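Local coordinates for protein putative malic enzyme ((S)-malate:NAD+ oxidoreductase (decarboxylating)) (PDB 2A9F) that probably catalyses the NAD-dependent oxidative decarboxylation of (S)-malate with the help of a divalent metal ion, at residues A[57-62]-A[334-339]; A[94-99]-A[105-110]; A[176-181]-A[305-310]; A[345-350]-A[376-381]; A[353-358]-A[363-368]. All coordinates share one frame; numbering follows the deposited sequence.

How the interactions relate
Interactions 2 and 4 are buried, and in both alanine methyls allow close approach, beside Phe99 and Val105 in the helix-strand pair 94-99 and 105-110 and beside Ile378 and Val379 in the helix pair 345-350 and 376-381. Interaction 1, at the surface, is different in chemistry: an arginine lies along a tyrosine and meets an aspartate, bridging the N-terminal and NAD-binding regions. Interactions 3 and 5 are partly buried and apolar for the most part, and they touch each other through Asn177 and Leu181. Interactions 4 and 5 both use helix 342-354, the former within the helix and the latter at its C-terminal end, while Phe176 of interaction 3 packs on that helix at Ala349.

Interaction 1: A[57-62]-A[334-339]; sequences LAYDLT and DARAKT
Arg336 reaches across to Tyr59 and Asp60 and meets them in two different ways. Against Tyr59 it lies alongside, the two side chains running in opposite directions with the ring and guanidinium planes only 18° apart. The overlap is displaced from the ring: Tyr59 CB sits over the centre of one guanidinium face, 3.6 Å from Arg336 CZ, and the ring is met at its CG by Arg336 CD at 3.9 Å. Asp60 supplies the charge. Its OD2 is obliquely placed, 3.3 Å from both NH1 and NH2 of Arg336, while Asp60 OD1 lies at the guanidinium edge, in its plane. The carboxylate stands nearly upright to the guanidinium, with 77° between their planes, and the pair is a salt bridge rather than a hydrogen bond.

The arginine can span the distance because its chain is stretched from CG to NE. Behind it, Arg336 takes up positive phi (61°) and closes a Schellman motif at the end of helix 325-335. On the other side, the short helical turn is tied by Leu57 O, which accepts both Asp60 N and Leu61 N, and by Thr62 OG1, bonded to Ala58 O at 2.7 Å. Arg336 thereby ties helix 58-61 to the C-terminal end of helix 325-335. Helix 58-61 itself rests through Leu61 on Val47 and Ile51 of helix 45-53, and its Ala58 packs on Glu86 of the second subunit.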
# COMPACT_ATOMS: atom_id res chain seq x y z
N LEU A 57 -2.16 15.45 13.20
CA LEU A 57 -1.06 15.91 12.39
C LEU A 57 -0.74 14.92 11.27
O LEU A 57 -0.06 15.27 10.30
CB LEU A 57 0.16 16.16 13.27
CG LEU A 57 -0.01 17.23 14.35
CD1 LEU A 57 1.35 17.54 14.96
CD2 LEU A 57 -0.61 18.49 13.74
N ALA A 58 -1.25 13.69 11.39
CA ALA A 58 -1.00 12.69 10.37
C ALA A 58 -1.41 13.21 9.00
O ALA A 58 -0.78 12.88 8.01
CB ALA A 58 -1.75 11.39 10.68
N TYR A 59 -2.46 14.04 8.96
CA TYR A 59 -2.95 14.59 7.69
C TYR A 59 -2.08 15.68 7.10
O TYR A 59 -2.18 15.98 5.92
CB TYR A 59 -4.37 15.12 7.84
CG TYR A 59 -5.45 14.08 7.58
CD1 TYR A 59 -6.14 13.46 8.63
CD2 TYR A 59 -5.76 13.70 6.27
CE1 TYR A 59 -7.11 12.49 8.39
CE2 TYR A 59 -6.71 12.74 6.02
CZ TYR A 59 -7.39 12.14 7.08
OH TYR A 59 -8.32 11.17 6.81
N ASP A 60 -1.22 16.29 7.91
CA ASP A 60 -0.37 17.36 7.42
C ASP A 60 1.05 16.91 7.13
O ASP A 60 1.69 17.41 6.21
CB ASP A 60 -0.27 18.49 8.46
CG ASP A 60 -1.62 18.92 8.97
OD1 ASP A 60 -1.87 20.14 8.98
OD2 ASP A 60 -2.40 18.05 9.39
N LEU A 61 1.53 15.94 7.90
CA LEU A 61 2.90 15.46 7.79
C LEU A 61 3.16 14.10 7.12
O LEU A 61 4.31 13.70 6.99
CB LEU A 61 3.54 15.49 9.19
CG LEU A 61 3.32 16.80 9.99
CD1 LEU A 61 3.78 16.63 11.42
CD2 LEU A 61 4.05 17.95 9.34
N THR A 62 2.12 13.39 6.70
CA THR A 62 2.34 12.09 6.06
C THR A 62 1.56 12.01 4.77
O THR A 62 0.77 12.90 4.47
CB THR A 62 1.89 10.92 6.97
OG1 THR A 62 0.47 10.78 6.90
CG2 THR A 62 2.30 11.18 8.41
N ASP A 334 -9.54 16.61 0.37
CA ASP A 334 -9.38 18.04 0.61
C ASP A 334 -10.07 18.48 1.88
O ASP A 334 -9.58 19.36 2.57
CB ASP A 334 -9.95 18.86 -0.56
CG ASP A 334 -9.13 18.76 -1.81
OD1 ASP A 334 -7.94 18.40 -1.69
OD2 ASP A 334 -9.67 19.03 -2.90
N ALA A 335 -11.22 17.87 2.19
CA ALA A 335 -11.97 18.25 3.39
C ALA A 335 -11.62 17.41 4.60
O ALA A 335 -12.02 17.75 5.72
CB ALA A 335 -13.48 18.16 3.12
N ARG A 336 -10.87 16.34 4.40
CA ARG A 336 -10.51 15.46 5.50
C ARG A 336 -11.82 14.92 6.06
O ARG A 336 -12.06 14.96 7.27
CB ARG A 336 -9.75 16.23 6.59
CG ARG A 336 -8.52 16.98 6.07
CD ARG A 336 -7.56 17.37 7.18
NE ARG A 336 -6.32 17.91 6.63
CZ ARG A 336 -5.38 18.51 7.36
NH1 ARG A 336 -5.54 18.64 8.67
NH2 ARG A 336 -4.28 18.98 6.78
N ALA A 337 -12.67 14.43 5.17
CA ALA A 337 -13.95 13.89 5.58
C ALA A 337 -13.75 12.53 6.21
O ALA A 337 -13.04 11.69 5.66
CB ALA A 337 -14.88 13.77 4.38
N LYS A 338 -14.35 12.32 7.38
CA LYS A 338 -14.24 11.05 8.09
C LYS A 338 -15.15 10.00 7.45
O LYS A 338 -15.26 8.87 7.94
CB LYS A 338 -14.58 11.22 9.57
CG LYS A 338 -13.53 11.95 10.40
CD LYS A 338 -13.80 13.45 10.53
CE LYS A 338 -15.01 13.73 11.44
NZ LYS A 338 -15.32 15.19 11.58
N THR A 339 -15.81 10.38 6.36
CA THR A 339 -16.72 9.50 5.64
C THR A 339 -17.40 10.23 4.48
O THR A 339 -17.54 11.46 4.50
CB THR A 339 -17.81 8.95 6.57
OG1 THR A 339 -18.49 7.87 5.93
CG2 THR A 339 -18.82 10.04 6.90

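Interaction 2: A[94-99]-A[105-110]; sequences GKAALF and VDAIPI
Phe99 and Val105 are brought together by two torsions. The phenylalanine has chi1 at -100°, off the usual staggered positions, which lays its ring beside Val105, just ahead of the strand, and Val105 turns CG1 opposite its own backbone N (chi1 -168°). As a result Val105 CG1 lies 3.7 Å from Phe99 CD2, the valine approaching the ring obliquely. Ala107 fills the next inward-facing place: its CB is 3.6 Å from Phe99 CB and equally near Ala96 CB, so one methyl group is wedged between residues on successive turns of the helix. Ala96 CB also rests on the backbone, 3.3 Å from Ala107 O, and more loosely on the Pro109 ring, at 4.1 Å from its CD. A weak backbone bond, Val105 N to Phe99 O at 3.1 Å, joins the two segments where the chain turns from helix to strand.

With such small methyls between them, helix segment 94-99 and strand segment 106-110 run antiparallel (175°), their axes approaching to 7.0 Å. Phe325 and Phe329 of helix 325-335 add their rings to that of Phe99, the latter edge-to-face. Lys95, the predicted proton acceptor, heads away from the strand; its NZ forms a salt bridge with Asp162 and a weak hydrogen bond with Tyr40 of the second subunit. Helix 85-102 and strand 106-111 complete a beta-alpha-beta unit that starts with strand 67-72, the helix covering the sheet while carrying a probable catalytic lysine.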
# COMPACT_ATOMS: atom_id res chain seq x y z
N GLY A 94 -4.41 0.07 -12.69
CA GLY A 94 -4.88 0.88 -13.80
C GLY A 94 -5.82 1.90 -13.18
O GLY A 94 -5.80 3.09 -13.49
N LYS A 95 -6.64 1.40 -12.28
CA LYS A 95 -7.60 2.23 -11.58
C LYS A 95 -6.86 3.32 -10.81
O LYS A 95 -7.31 4.47 -10.78
CB LYS A 95 -8.41 1.37 -10.61
CG LYS A 95 -9.65 2.06 -10.04
CD LYS A 95 -10.77 2.10 -11.06
CE LYS A 95 -12.11 2.42 -10.40
NZ LYS A 95 -13.22 2.00 -11.30
N ALA A 96 -5.73 2.96 -10.20
CA ALA A 96 -4.94 3.92 -9.44
C ALA A 96 -4.26 4.95 -10.35
O ALA A 96 -4.01 6.09 -9.93
CB ALA A 96 -3.89 3.21 -8.58
N ALA A 97 -3.95 4.56 -11.57
CA ALA A 97 -3.31 5.53 -12.47
C ALA A 97 -4.33 6.60 -12.87
O ALA A 97 -3.95 7.75 -13.19
CB ALA A 97 -2.75 4.83 -13.70
N LEU A 98 -5.62 6.25 -12.83
CA LEU A 98 -6.66 7.20 -13.17
C LEU A 98 -6.80 8.19 -12.03
O LEU A 98 -6.92 9.40 -12.25
CB LEU A 98 -7.99 6.50 -13.41
CG LEU A 98 -7.96 5.51 -14.58
CD1 LEU A 98 -9.36 5.01 -14.84
CD2 LEU A 98 -7.39 6.17 -15.83
N PHE A 99 -6.76 7.66 -10.80
CA PHE A 99 -6.88 8.48 -9.60
C PHE A 99 -5.87 9.62 -9.64
O PHE A 99 -6.16 10.74 -9.22
CB PHE A 99 -6.59 7.63 -8.36
CG PHE A 99 -7.81 7.15 -7.64
CD1 PHE A 99 -8.21 5.82 -7.72
CD2 PHE A 99 -8.55 8.02 -6.85
CE1 PHE A 99 -9.34 5.36 -7.02
CE2 PHE A 99 -9.68 7.58 -6.15
CZ PHE A 99 -10.08 6.24 -6.24
N VAL A 105 -4.95 12.57 -6.97
CA VAL A 105 -4.93 11.54 -5.93
C VAL A 105 -3.88 10.45 -6.08
O VAL A 105 -3.74 9.84 -7.13
CB VAL A 105 -6.32 10.86 -5.83
CG1 VAL A 105 -6.40 10.00 -4.54
CG2 VAL A 105 -7.42 11.91 -5.88
N ASP A 106 -3.15 10.22 -4.99
CA ASP A 106 -2.15 9.16 -4.94
C ASP A 106 -2.91 7.91 -4.50
O ASP A 106 -3.45 7.85 -3.39
CB ASP A 106 -1.04 9.52 -3.94
CG ASP A 106 -0.17 10.71 -4.41
OD1 ASP A 106 0.46 10.62 -5.50
OD2 ASP A 106 -0.12 11.73 -3.68
N ALA A 107 -2.97 6.91 -5.38
CA ALA A 107 -3.67 5.68 -5.07
C ALA A 107 -2.72 4.48 -5.18
O ALA A 107 -2.00 4.35 -6.16
CB ALA A 107 -4.88 5.50 -6.03
N ILE A 108 -2.74 3.63 -4.16
CA ILE A 108 -1.92 2.44 -4.07
C ILE A 108 -2.80 1.22 -4.37
O ILE A 108 -3.78 0.99 -3.68
CB ILE A 108 -1.35 2.24 -2.62
CG1 ILE A 108 -0.64 3.49 -2.12
CG2 ILE A 108 -0.40 1.05 -2.58
CD1 ILE A 108 0.61 3.82 -2.87
N PRO A 109 -2.47 0.43 -5.40
CA PRO A 109 -3.33 -0.73 -5.65
C PRO A 109 -2.96 -1.87 -4.68
O PRO A 109 -1.78 -2.14 -4.46
CB PRO A 109 -3.03 -1.07 -7.10
CG PRO A 109 -1.61 -0.68 -7.24
CD PRO A 109 -1.51 0.62 -6.49
N ILE A 110 -3.96 -2.51 -4.07
CA ILE A 110 -3.71 -3.58 -3.11
C ILE A 110 -4.69 -4.74 -3.22
O ILE A 110 -5.91 -4.58 -3.06
CB ILE A 110 -3.76 -3.06 -1.66
CG1 ILE A 110 -2.55 -2.18 -1.39
CG2 ILE A 110 -3.75 -4.21 -0.68
CD1 ILE A 110 -2.55 -1.54 -0.02

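Interaction 3: A[176-181]-A[305-310]; sequences FNSLKL and AYIVGT
Apolar contact between Leu181 and Ile307 forms the middle of this interface. The two side chains reach toward each other tip to tip, Ile307 CD1 lying 4.0 Å from Leu181 CG and 4.1 Å from Leu181 CD1. The other methyl, CD2, also faces the isoleucine, but it is too close to Asn177 O in the model. The pose of the whole leucine side chain is therefore doubtful, and its distances are best taken as approximate.

Tyr306 meets the same leucine obliquely: CE2 of its ring is 4.0 Å from Leu181 CG. The ring swings out opposite its backbone N (chi1 -180°), and it also makes a cation-pi contact with Arg282.

Helix 162-180 here packs on strand 307-310, an outermost strand of the mixed, mostly parallel sheet of the NAD-binding domain, a fold of Rossmann type. Ser178 and Ile307 have the nearest CA atoms of the two segments, 7.7 Å apart, and Ile307 also touches Val284 of the adjoining strand 284-287.

Ser178, a polar residue of the contact, spends its hydroxyl within the helix. Its OG is hydrogen-bonded to Ala174 O one turn earlier, and in that position the Ser178 oxygen rests on a methyl group, 3.3 Å from Ile307 CD1. Beyond the edge strand, the Ser178 side chain packs on Val284 and Phe286 of strand 284-287.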
# COMPACT_ATOMS: atom_id res chain seq x y z
N PHE A 176 -30.37 14.45 -14.11
CA PHE A 176 -30.45 15.89 -13.87
C PHE A 176 -30.43 16.57 -15.24
O PHE A 176 -31.20 17.50 -15.51
CB PHE A 176 -29.26 16.36 -13.05
CG PHE A 176 -29.33 16.01 -11.60
CD1 PHE A 176 -28.16 15.72 -10.90
CD2 PHE A 176 -30.54 16.01 -10.93
CE1 PHE A 176 -28.20 15.41 -9.54
CE2 PHE A 176 -30.60 15.70 -9.56
CZ PHE A 176 -29.43 15.40 -8.87
N ASN A 177 -29.55 16.08 -16.10
CA ASN A 177 -29.45 16.63 -17.43
C ASN A 177 -30.60 16.15 -18.30
O ASN A 177 -30.98 16.82 -19.26
CB ASN A 177 -28.11 16.25 -18.06
CG ASN A 177 -27.01 17.21 -17.68
OD1 ASN A 177 -27.26 18.22 -17.02
ND2 ASN A 177 -25.78 16.90 -18.08
N SER A 178 -31.15 15.00 -17.97
CA SER A 178 -32.28 14.49 -18.73
C SER A 178 -33.53 15.29 -18.39
O SER A 178 -34.35 15.55 -19.26
CB SER A 178 -32.49 13.01 -18.44
OG SER A 178 -31.68 12.26 -19.33
N LEU A 179 -33.66 15.69 -17.13
CA LEU A 179 -34.79 16.48 -16.68
C LEU A 179 -34.87 17.73 -17.56
O LEU A 179 -35.90 18.00 -18.19
CB LEU A 179 -34.59 16.91 -15.22
CG LEU A 179 -34.35 15.80 -14.19
CD1 LEU A 179 -34.19 16.41 -12.81
CD2 LEU A 179 -35.52 14.84 -14.19
N LYS A 180 -33.76 18.46 -17.59
CA LYS A 180 -33.63 19.69 -18.37
C LYS A 180 -34.23 19.67 -19.78
O LYS A 180 -35.10 20.50 -20.09
CB LYS A 180 -32.16 20.08 -18.48
CG LYS A 180 -31.53 20.53 -17.18
CD LYS A 180 -32.20 21.78 -16.64
CE LYS A 180 -31.38 22.38 -15.50
NZ LYS A 180 -30.02 22.84 -15.93
N LEU A 181 -33.77 18.75 -20.63
CA LEU A 181 -34.26 18.69 -22.00
C LEU A 181 -35.61 18.02 -22.18
O LEU A 181 -35.92 17.52 -23.26
CB LEU A 181 -33.22 18.04 -22.93
CG LEU A 181 -32.82 16.57 -22.81
CD1 LEU A 181 -31.69 16.25 -23.79
CD2 LEU A 181 -32.39 16.29 -21.39
N ALA A 305 -38.41 5.77 -27.42
CA ALA A 305 -37.67 6.39 -26.32
C ALA A 305 -37.05 7.70 -26.77
O ALA A 305 -36.67 7.85 -27.93
CB ALA A 305 -36.59 5.45 -25.83
N TYR A 306 -36.96 8.66 -25.85
CA TYR A 306 -36.37 9.96 -26.16
C TYR A 306 -34.89 10.01 -25.78
O TYR A 306 -34.10 10.74 -26.39
CB TYR A 306 -37.12 11.06 -25.42
CG TYR A 306 -36.57 12.45 -25.68
CD1 TYR A 306 -36.69 13.03 -26.95
CD2 TYR A 306 -35.95 13.17 -24.67
CE1 TYR A 306 -36.20 14.31 -27.20
CE2 TYR A 306 -35.46 14.46 -24.91
CZ TYR A 306 -35.59 15.02 -26.18
OH TYR A 306 -35.11 16.29 -26.41
N ILE A 307 -34.53 9.24 -24.76
CA ILE A 307 -33.15 9.18 -24.29
C ILE A 307 -32.79 7.76 -23.88
O ILE A 307 -33.61 7.05 -23.29
CB ILE A 307 -32.92 10.12 -23.08
CG1 ILE A 307 -33.21 11.57 -23.47
CG2 ILE A 307 -31.49 9.98 -22.60
CD1 ILE A 307 -32.96 12.59 -22.35
N VAL A 308 -31.58 7.35 -24.23
CA VAL A 308 -31.10 6.02 -23.89
C VAL A 308 -29.65 6.06 -23.45
O VAL A 308 -28.80 6.66 -24.11
CB VAL A 308 -31.20 5.05 -25.07
CG1 VAL A 308 -30.66 3.70 -24.65
CG2 VAL A 308 -32.63 4.94 -25.53
N GLY A 309 -29.36 5.41 -22.34
CA GLY A 309 -28.01 5.38 -21.84
C GLY A 309 -27.71 3.99 -21.35
O GLY A 309 -28.59 3.29 -20.87
N THR A 310 -26.45 3.58 -21.48
CA THR A 310 -26.03 2.28 -21.03
C THR A 310 -24.64 2.41 -20.44
O THR A 310 -24.17 3.52 -20.20
CB THR A 310 -25.95 1.28 -22.19
OG1 THR A 310 -24.85 1.62 -23.04
CG2 THR A 310 -27.23 1.32 -22.98

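Interaction 4: A[345-350]-A[376-381]; sequences QIAAAK and AEIVAK
Ala347 and Ile378 face each other directly, each with its CB directed at the opposite helix, and their CA atoms come within 5.2 Å. The isoleucine presents its CG2 branch: this methyl lies 3.7 Å from Ala347 CB and is modelled only 3.0 Å from Ala347 O. CG1 skirts the same carbonyl oxygen, and only the CD1 end leads away from the partner helix. With chi1 at -31°, well off a staggered value, and so short an approach, the exact pose of the isoleucine is doubtful. Ala347 CB in turn reaches the backbone of the other helix, 3.5 Å from Ile378 O and 4.0 Å from Val379 CA, so it nestles against main chain as much as against a side chain.

Helices 342-354 and 373-379 both belong to the NAD-binding domain, and their close approach depends on alanine on one side: the short methyl group lets the main chains come near. On the same helix, Ala348 has its CB directed away overall, yet it still meets Val379 CG2 at 4.1 Å. Val379 sends CG2 opposite its carbonyl carbon, beside its backbone N, and that branch makes the contact.

Other faces of helix 342-354 meet further helices. Ala348 also touches Ile169 of helix 162-180 and Ile328 of helix 325-335, while Ala349 packs on Phe176, with Phe176 CE1 at 3.6 Å from Ala349 CB.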
# COMPACT_ATOMS: atom_id res chain seq x y z
N GLN A 345 -22.49 12.60 -2.38
CA GLN A 345 -22.60 11.87 -3.63
C GLN A 345 -23.51 12.57 -4.63
O GLN A 345 -23.25 12.54 -5.84
CB GLN A 345 -23.10 10.45 -3.37
CG GLN A 345 -22.16 9.66 -2.49
CD GLN A 345 -22.66 8.27 -2.19
OE1 GLN A 345 -23.11 7.55 -3.08
NE2 GLN A 345 -22.58 7.88 -0.92
N ILE A 346 -24.58 13.22 -4.14
CA ILE A 346 -25.49 13.94 -5.03
C ILE A 346 -24.75 15.18 -5.49
O ILE A 346 -24.87 15.62 -6.64
CB ILE A 346 -26.82 14.34 -4.32
CG1 ILE A 346 -27.63 13.09 -3.96
CG2 ILE A 346 -27.67 15.23 -5.24
CD1 ILE A 346 -28.92 13.39 -3.22
N ALA A 347 -23.97 15.74 -4.57
CA ALA A 347 -23.16 16.92 -4.85
C ALA A 347 -22.34 16.59 -6.09
O ALA A 347 -22.31 17.36 -7.05
CB ALA A 347 -22.25 17.22 -3.68
N ALA A 348 -21.70 15.42 -6.07
CA ALA A 348 -20.89 14.97 -7.19
C ALA A 348 -21.72 14.91 -8.46
O ALA A 348 -21.24 15.27 -9.54
CB ALA A 348 -20.28 13.60 -6.89
N ALA A 349 -22.96 14.45 -8.34
CA ALA A 349 -23.84 14.33 -9.50
C ALA A 349 -24.17 15.67 -10.14
O ALA A 349 -24.24 15.77 -11.37
CB ALA A 349 -25.12 13.62 -9.11
N LYS A 350 -24.38 16.69 -9.33
CA LYS A 350 -24.69 18.01 -9.89
C LYS A 350 -23.45 18.56 -10.59
O LYS A 350 -23.54 19.06 -11.71
CB LYS A 350 -25.15 18.97 -8.79
CG LYS A 350 -26.60 18.76 -8.36
CD LYS A 350 -26.91 19.56 -7.09
CE LYS A 350 -28.36 19.38 -6.66
NZ LYS A 350 -28.65 20.06 -5.37
N ALA A 376 -15.03 17.71 -7.45
CA ALA A 376 -14.45 17.88 -6.11
C ALA A 376 -14.93 19.19 -5.48
O ALA A 376 -15.04 19.30 -4.25
CB ALA A 376 -12.93 17.88 -6.20
N GLU A 377 -15.19 20.19 -6.32
CA GLU A 377 -15.66 21.48 -5.83
C GLU A 377 -17.00 21.27 -5.15
O GLU A 377 -17.20 21.72 -4.02
CB GLU A 377 -15.82 22.50 -6.98
CG GLU A 377 -14.86 23.69 -6.91
CD GLU A 377 -15.39 24.92 -7.65
OE1 GLU A 377 -16.43 25.47 -7.22
OE2 GLU A 377 -14.77 25.35 -8.64
N ILE A 378 -17.90 20.58 -5.83
CA ILE A 378 -19.22 20.32 -5.29
C ILE A 378 -19.18 19.44 -4.06
O ILE A 378 -19.88 19.71 -3.09
CB ILE A 378 -20.16 19.66 -6.33
CG1 ILE A 378 -19.79 20.11 -7.74
CG2 ILE A 378 -21.59 20.05 -6.04
CD1 ILE A 378 -19.80 21.62 -7.94
N VAL A 379 -18.37 18.38 -4.09
CA VAL A 379 -18.29 17.47 -2.94
C VAL A 379 -17.93 18.27 -1.70
O VAL A 379 -18.49 18.06 -0.62
CB VAL A 379 -17.24 16.36 -3.17
CG1 VAL A 379 -17.22 15.40 -1.99
CG2 VAL A 379 -17.59 15.60 -4.45
N ALA A 380 -16.98 19.18 -1.84
CA ALA A 380 -16.61 20.05 -0.73
C ALA A 380 -17.69 21.12 -0.86
O ALA A 380 -18.19 21.35 -1.96
CB ALA A 380 -15.21 20.64 -0.96
N LYS A 381 -18.08 21.77 0.23
CA LYS A 381 -19.12 22.79 0.18
C LYS A 381 -20.51 22.16 0.26
O LYS A 381 -21.47 22.79 0.71
CB LYS A 381 -19.01 23.65 -1.09
CG LYS A 381 -17.65 24.37 -1.25
CD LYS A 381 -17.30 25.30 -0.08
CE LYS A 381 -16.86 24.55 1.18
NZ LYS A 381 -16.22 25.42 2.21

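Interaction 5: A[353-358]-A[363-368]; sequences ASLVPD and TTNIIP
Thr363 O is approached by Val356, whose CG2 methyl lies 3.3 Å away, and it also takes a probable hydrogen bond from Asn177 ND2 of helix 162-180, modelled too short for its length to be trusted. Residues 353-358 are the C-terminal end of helix 342-354 and the start of the loop that follows in the NAD-binding domain; residues 363-368 lie in that loop, ahead of helix 373-379. Beyond the end of the first helix the chain turns and folds back so that Leu355 and Asn365 have their CA atoms 5.6 Å apart.

Val356 is positioned within its own segment by a bond from Val356 N to Ala353 O (3.3 Å), at the end of the helix. Leu355 and Asn365 meet obliquely, with Leu355 CB 3.4 Å from Asn365 CB. The asparagine has chi1 at 41°, which places its amide group across the leucine; the assignment of the amide atoms is uncertain. Leu355 also leans toward Pro368, whose modelled position is doubtful.

Thr364, next door, has its side chain about 5 Å from that of Asn320, a residue predicted to bind malate, so the loop passes near the probable substrate site. Further along, Ile366 and Ile367 pack on Lys33 of the second subunit. Val356 does much of the touching: its CG2, directed opposite the carbonyl carbon, lies alongside the returning backbone, 4.0 Å from Asn365 CB and 3.6 Å from Asn365 N.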
# COMPACT_ATOMS: atom_id res chain seq x y z
N ALA A 353 -23.06 17.13 -13.65
CA ALA A 353 -24.11 17.71 -14.49
C ALA A 353 -23.71 19.06 -15.06
O ALA A 353 -23.92 19.32 -16.23
CB ALA A 353 -25.42 17.84 -13.69
N SER A 354 -23.14 19.92 -14.22
CA SER A 354 -22.68 21.25 -14.62
C SER A 354 -21.77 21.29 -15.86
O SER A 354 -21.65 22.32 -16.50
CB SER A 354 -21.92 21.91 -13.47
OG SER A 354 -22.77 22.20 -12.38
N LEU A 355 -21.12 20.18 -16.19
CA LEU A 355 -20.21 20.15 -17.33
C LEU A 355 -20.82 19.98 -18.71
O LEU A 355 -20.11 19.70 -19.68
CB LEU A 355 -19.15 19.07 -17.12
CG LEU A 355 -17.97 19.41 -16.21
CD1 LEU A 355 -18.43 19.57 -14.77
CD2 LEU A 355 -16.94 18.30 -16.30
N VAL A 356 -22.13 20.15 -18.82
CA VAL A 356 -22.75 20.01 -20.12
C VAL A 356 -23.50 21.30 -20.42
O VAL A 356 -24.55 21.58 -19.84
CB VAL A 356 -23.71 18.81 -20.17
CG1 VAL A 356 -24.18 18.57 -21.61
CG2 VAL A 356 -23.00 17.58 -19.64
N PRO A 357 -22.95 22.11 -21.34
CA PRO A 357 -23.49 23.39 -21.80
C PRO A 357 -24.81 23.27 -22.55
O PRO A 357 -25.86 23.65 -22.04
CB PRO A 357 -22.37 23.93 -22.69
CG PRO A 357 -21.83 22.67 -23.30
CD PRO A 357 -21.74 21.76 -22.10
N ASP A 358 -24.73 22.73 -23.76
CA ASP A 358 -25.91 22.53 -24.58
C ASP A 358 -26.04 21.06 -24.95
O ASP A 358 -25.47 20.58 -25.94
CB ASP A 358 -25.85 23.42 -25.81
CG ASP A 358 -26.28 24.84 -25.51
OD1 ASP A 358 -27.50 25.09 -25.47
OD2 ASP A 358 -25.40 25.70 -25.29
N THR A 363 -25.60 14.28 -22.78
CA THR A 363 -26.05 14.73 -21.47
C THR A 363 -25.01 14.47 -20.39
O THR A 363 -25.09 15.01 -19.30
CB THR A 363 -27.38 14.04 -21.06
OG1 THR A 363 -27.33 12.65 -21.42
CG2 THR A 363 -28.56 14.71 -21.74
N THR A 364 -24.04 13.62 -20.70
CA THR A 364 -22.97 13.33 -19.76
C THR A 364 -21.66 13.88 -20.34
O THR A 364 -21.31 13.60 -21.48
CB THR A 364 -22.82 11.81 -19.51
OG1 THR A 364 -21.90 11.60 -18.44
CG2 THR A 364 -22.30 11.09 -20.75
N ASN A 365 -20.96 14.67 -19.54
CA ASN A 365 -19.72 15.27 -19.97
C ASN A 365 -18.60 14.28 -20.27
O ASN A 365 -18.55 13.19 -19.70
CB ASN A 365 -19.25 16.24 -18.91
CG ASN A 365 -19.46 15.69 -17.54
OD1 ASN A 365 -20.58 15.33 -17.19
ND2 ASN A 365 -18.40 15.62 -16.75
N ILE A 366 -17.72 14.70 -21.17
CA ILE A 366 -16.57 13.93 -21.62
C ILE A 366 -15.45 14.09 -20.58
O ILE A 366 -15.72 14.38 -19.42
CB ILE A 366 -16.13 14.45 -23.00
CG1 ILE A 366 -15.05 13.55 -23.61
CG2 ILE A 366 -15.67 15.90 -22.88
CD1 ILE A 366 -14.67 13.97 -25.03
N ILE A 367 -14.19 13.90 -20.97
CA ILE A 367 -13.09 14.06 -20.02
C ILE A 367 -12.24 15.30 -20.30
O ILE A 367 -11.10 15.21 -20.75
CB ILE A 367 -12.19 12.82 -20.02
CG1 ILE A 367 -11.77 12.46 -21.46
CG2 ILE A 367 -12.92 11.67 -19.33
CD1 ILE A 367 -10.66 11.42 -21.56
N PRO A 368 -12.81 16.49 -20.02
CA PRO A 368 -12.13 17.77 -20.23
C PRO A 368 -11.12 18.11 -19.14
O PRO A 368 -10.64 17.23 -18.42
CB PRO A 368 -13.29 18.76 -20.27
CG PRO A 368 -14.18 18.21 -19.20
CD PRO A 368 -14.17 16.72 -19.50